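Local coordinates for reducing-end xylose-releasing exo-oligoxylanase Rex8A (Paenibacillus barcinonensis, PDB 6SUD), which hydrolyses xylooligosaccharides as an exo-oligoxylanase of glycoside hydrolase family 8, releasing xylose from their reducing ends, at residues Q34-D38 with L39-D43; Y267-A270 with A271-L275. The protein carries 1 engineered substitution. All coordinates share one frame; numbering follows the deposited sequence. Where two conformers were deposited one is given.

Contact 1. Residues Q34-D38 with L39-D43; sequences QTWND and LFYGD. With EDO (1,2-ethanediol), chain C.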
# COMPACT_ATOMS: atom_id res chain seq x y z
N GLN A 34 -10.71 -17.83 2.29
CA GLN A 34 -11.58 -17.80 1.09
C GLN A 34 -11.34 -16.52 0.29
O GLN A 34 -11.45 -16.57 -0.95
CB GLN A 34 -13.07 -17.91 1.42
CG GLN A 34 -13.89 -18.21 0.18
CD GLN A 34 -13.25 -19.29 -0.68
OE1 GLN A 34 -12.84 -19.04 -1.81
NE2 GLN A 34 -13.13 -20.49 -0.14
N THR A 35 -10.97 -15.42 0.95
CA THR A 35 -10.69 -14.17 0.20
C THR A 35 -9.45 -14.43 -0.66
O THR A 35 -9.46 -14.11 -1.87
CB THR A 35 -10.52 -12.96 1.12
OG1 THR A 35 -11.68 -12.85 1.93
CG2 THR A 35 -10.25 -11.70 0.33
N TRP A 36 -8.42 -15.01 -0.04
CA TRP A 36 -7.18 -15.42 -0.75
C TRP A 36 -7.53 -16.28 -1.97
O TRP A 36 -7.07 -15.97 -3.06
CB TRP A 36 -6.22 -16.18 0.17
CG TRP A 36 -5.11 -16.82 -0.60
CD1 TRP A 36 -5.13 -18.08 -1.13
CD2 TRP A 36 -3.88 -16.22 -1.06
NE1 TRP A 36 -3.99 -18.32 -1.84
CE2 TRP A 36 -3.21 -17.19 -1.83
CE3 TRP A 36 -3.28 -14.96 -0.91
CZ2 TRP A 36 -1.97 -16.96 -2.42
CZ3 TRP A 36 -2.04 -14.74 -1.49
CH2 TRP A 36 -1.40 -15.73 -2.23
N ASN A 37 -8.28 -17.36 -1.76
CA ASN A 37 -8.62 -18.34 -2.82
C ASN A 37 -9.31 -17.65 -4.00
O ASN A 37 -8.98 -17.99 -5.16
CB ASN A 37 -9.50 -19.45 -2.24
CG ASN A 37 -8.69 -20.32 -1.30
OD1 ASN A 37 -7.51 -20.54 -1.54
ND2 ASN A 37 -9.30 -20.79 -0.22
N ASP A 38 -10.28 -16.77 -3.73
CA ASP A 38 -11.06 -16.08 -4.79
C ASP A 38 -10.16 -15.13 -5.57
O ASP A 38 -10.25 -15.12 -6.80
CB ASP A 38 -12.28 -15.35 -4.22
CG ASP A 38 -13.37 -16.28 -3.72
OD1 ASP A 38 -13.30 -17.49 -4.02
OD2 ASP A 38 -14.29 -15.80 -3.03
N LEU A 39 -9.32 -14.34 -4.90
CA LEU A 39 -8.47 -13.34 -5.59
C LEU A 39 -7.38 -13.99 -6.44
O LEU A 39 -7.12 -13.50 -7.55
CB LEU A 39 -7.83 -12.44 -4.54
CG LEU A 39 -8.56 -11.14 -4.25
CD1 LEU A 39 -7.52 -10.12 -3.79
CD2 LEU A 39 -9.32 -10.64 -5.48
N PHE A 40 -6.73 -15.04 -5.94
CA PHE A 40 -5.62 -15.70 -6.66
C PHE A 40 -6.08 -16.90 -7.51
O PHE A 40 -5.39 -17.18 -8.50
CB PHE A 40 -4.52 -16.11 -5.69
CG PHE A 40 -3.76 -14.92 -5.17
CD1 PHE A 40 -4.37 -14.02 -4.31
CD2 PHE A 40 -2.51 -14.62 -5.65
CE1 PHE A 40 -3.72 -12.86 -3.90
CE2 PHE A 40 -1.85 -13.48 -5.22
CZ PHE A 40 -2.45 -12.62 -4.33
N TYR A 41 -7.15 -17.60 -7.15
CA TYR A 41 -7.56 -18.84 -7.86
C TYR A 41 -9.05 -18.87 -8.18
O TYR A 41 -9.59 -19.96 -8.51
CB TYR A 41 -7.16 -20.05 -7.01
CG TYR A 41 -5.67 -20.18 -6.92
CD1 TYR A 41 -4.95 -20.40 -8.07
CD2 TYR A 41 -4.98 -19.99 -5.73
CE1 TYR A 41 -3.57 -20.48 -8.06
CE2 TYR A 41 -3.59 -20.06 -5.71
CZ TYR A 41 -2.89 -20.32 -6.87
OH TYR A 41 -1.53 -20.45 -6.89
N GLY A 42 -9.72 -17.72 -8.11
CA GLY A 42 -11.18 -17.68 -8.28
C GLY A 42 -11.59 -17.66 -9.74
O GLY A 42 -10.73 -17.92 -10.62
N ASP A 43 -12.85 -17.33 -9.99
CA ASP A 43 -13.42 -17.42 -11.36
C ASP A 43 -12.94 -16.23 -12.21
O ASP A 43 -12.29 -15.31 -11.67
CB ASP A 43 -14.94 -17.61 -11.32
CG ASP A 43 -15.75 -16.38 -10.97
OD1 ASP A 43 -15.24 -15.25 -11.11
OD2 ASP A 43 -16.91 -16.56 -10.56
C1 EDO C . -1.10 -21.78 -2.46
O1 EDO C . -1.36 -22.24 -3.78
C2 EDO C . -1.97 -20.68 -2.20
O2 EDO C . -3.31 -21.05 -2.43

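Contact 2. Residues Y267-A270 with A271-L275; sequences YRVA and ANVAL. With XYP (beta-D-xylopyranose), chain K.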
# COMPACT_ATOMS: atom_id res chain seq x y z
N TYR A 267 -7.36 7.13 -0.83
CA TYR A 267 -8.08 6.17 0.04
C TYR A 267 -7.10 5.46 0.98
O TYR A 267 -7.46 5.20 2.15
CB TYR A 267 -8.82 5.11 -0.78
CG TYR A 267 -9.84 5.65 -1.73
CD1 TYR A 267 -10.24 6.98 -1.67
CD2 TYR A 267 -10.45 4.82 -2.65
CE1 TYR A 267 -11.20 7.48 -2.54
CE2 TYR A 267 -11.41 5.31 -3.52
CZ TYR A 267 -11.77 6.64 -3.47
OH TYR A 267 -12.73 7.10 -4.33
N ARG A 268 -5.88 5.20 0.50
CA ARG A 268 -4.89 4.36 1.22
C ARG A 268 -4.34 5.12 2.43
O ARG A 268 -3.87 4.45 3.34
CB ARG A 268 -3.78 3.91 0.26
CG ARG A 268 -4.32 3.09 -0.90
CD ARG A 268 -3.22 2.87 -1.92
NE ARG A 268 -2.88 4.09 -2.67
CZ ARG A 268 -2.13 4.09 -3.78
NH1 ARG A 268 -1.60 2.97 -4.22
NH2 ARG A 268 -1.89 5.21 -4.43
N VAL A 269 -4.44 6.46 2.48
CA VAL A 269 -3.91 7.21 3.64
C VAL A 269 -4.53 6.69 4.94
O VAL A 269 -3.76 6.51 5.90
CB VAL A 269 -4.14 8.73 3.55
CG1 VAL A 269 -3.72 9.36 4.86
CG2 VAL A 269 -3.44 9.33 2.34
N ALA A 270 -5.85 6.51 4.98
CA ALA A 270 -6.56 6.11 6.22
C ALA A 270 -6.06 4.74 6.65
O ALA A 270 -5.95 4.51 7.86
CB ALA A 270 -8.06 6.06 6.02
N ALA A 271 -5.80 3.87 5.68
CA ALA A 271 -5.32 2.49 5.89
C ALA A 271 -3.89 2.54 6.45
O ALA A 271 -3.61 1.82 7.39
CB ALA A 271 -5.36 1.71 4.60
N ASN A 272 -3.04 3.37 5.86
CA ASN A 272 -1.58 3.47 6.16
C ASN A 272 -1.37 4.03 7.57
O ASN A 272 -0.51 3.50 8.32
CB ASN A 272 -0.89 4.38 5.15
CG ASN A 272 -0.74 3.76 3.78
OD1 ASN A 272 -0.81 2.54 3.62
ND2 ASN A 272 -0.55 4.61 2.78
N VAL A 273 -2.08 5.09 7.90
CA VAL A 273 -2.02 5.71 9.26
C VAL A 273 -2.51 4.69 10.30
O VAL A 273 -1.89 4.58 11.34
CB VAL A 273 -2.83 7.01 9.30
CG1 VAL A 273 -2.29 8.02 8.31
CG2 VAL A 273 -4.30 6.81 9.02
N ALA A 274 -3.60 3.97 10.03
CA ALA A 274 -4.16 2.94 10.95
C ALA A 274 -3.13 1.84 11.22
O ALA A 274 -3.03 1.41 12.37
CB ALA A 274 -5.40 2.34 10.36
N LEU A 275 -2.38 1.38 10.20
CA LEU A 275 -1.42 0.28 10.39
C LEU A 275 -0.21 0.79 11.19
O LEU A 275 0.27 0.05 12.06
CB LEU A 275 -1.04 -0.34 9.05
CG LEU A 275 -0.30 -1.68 9.11
CD1 LEU A 275 -1.10 -2.75 9.84
CD2 LEU A 275 0.05 -2.14 7.71
O1 XYP K . -2.09 4.45 -11.49
C1 XYP K . -0.91 4.34 -10.67
C2 XYP K . -1.19 4.48 -9.17
C3 XYP K . 0.09 4.48 -8.35
C4 XYP K . 1.14 3.63 -9.06
C5 XYP K . 0.45 2.53 -9.84
O2 XYP K . -1.96 5.66 -8.89
O3 XYP K . -0.23 4.00 -7.03
O4 XYP K . 1.89 4.47 -9.95
O5 XYP K . -0.36 3.04 -10.90

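Contact 1. Residues Q34-D38 with L39-D43
The six-membered ring of Trp36 lies face to face with the ring of Phe40 one helical turn later, the centroids 3.9 Å apart and the planes only 11° from parallel. Contact is closest where Trp36 CZ3 comes within 3.5 Å of Phe40 CE1. The overlap is offset, with Phe40 CD1 over the rim of one indole face. Trp36 CG, anti to the backbone N (chi1 169°), carries the indole to the carbonyl side, where the Phe40 ring, leaning back, meets it. Lys84 makes a cation-pi contact with Trp36, and Tyr49 meets the Phe40 ring. Along the backbone the helix is regular: Leu39 N donates to Thr35 O at 3.0 Å and Phe40 N to Trp36 O at 3.0 Å, both nearly straight. On the adjacent strip, Thr35 touches Tyr366, Phe367 and Met370, and Leu39 touches Asn363.

The other side is looser. Tyr41 is exposed, and its CE2 stays 4.3 Å from Trp36 NE1. That indole nitrogen donates to O2 of a 1,2-ethanediol, probably from the crystallisation liquor, at 2.9 Å and near the ring plane. Glu87 binds both this diol and the Tyr41 hydroxyl. The backbone bond here is short but bent: Tyr41 N meets Asn37 O at 2.7 Å with an N-H...O angle of 138°. At Gly42, CA makes a 3.1 Å C-H...O contact with Asp38 O, where a side-chain carbon would collide. This is an i to i+4 aromatic stack in the last turns of helix 25-41, whose adjacent Thr35/Leu39 face packs on helix 359-373, consistent with the (alpha/alpha)6 barrel of family 8.

Contact 2. Residues Y267-A270 with A271-L275
Arg268 O accepts the shortest bond between these turns, from Asn272 N at 2.9 Å. The side-chain amide of Asn272 lies against the same carbonyl, its CG only 3.2 Å from Arg268 O: a chi1 of -72° sets CG anti to its own carbonyl carbon and beside N, which lays the amide against the preceding turn. ND2 is near that oxygen too, but at an angle too poor for bonding; OD1 is hydrogen-bonded to a bound glycerol, probably from the crystallisation liquor. With an alanine here instead of Asn272, the amide's packing would be lost and a gap would probably open between Arg268 O and Leu199, which the side chain now touches.

Val273 N reaches Val269 O along an almost straight path (173° at the hydrogen). Packing is tight beside it: Val273 CG2, wedged between its own N and carbonyl carbon, comes within 3.1 Å of Ala270 O. The valines themselves meet more loosely, CG1 to CG1 of Val269 and Val273 being 4.0 Å.

The Arg268 side chain, bent at chi3 (-72°), extends to a bound xylose and presents its guanidinium edge to O3. NH1 bonds that oxygen at 3.3 Å; NH2 adds a weak bond. Tyr74 OH, on NH1, and Asp265 O, on NE, fix the group's rotation. The chemistry is consistent with a positive guanidinium, with long, weak ion pairs to Glu70 and Asp128, held in the sugar pocket beside the inferred proton donor Glu70 and acceptor Asp265.

Followed from the N terminus, the chain meets contact 1 at the C-terminal end of helix 25-41 and contact 2 much later, in the opening turns of helix 268-280. Each joins neighbouring turns of one helix, so neither closes a long loop; the two stand in series and do not nest or cross. Their centres are 24 Å apart and their nearest atoms about 14 Å, so they do not touch. Contact 1 lies toward the periphery and packs on helix 359-373, near the C terminus of the chain. Contact 2 is near the chain's centre: Ala271 and Leu275 rest on Met331 of helix 322-331, while Arg268 reaches the xylose-binding pocket.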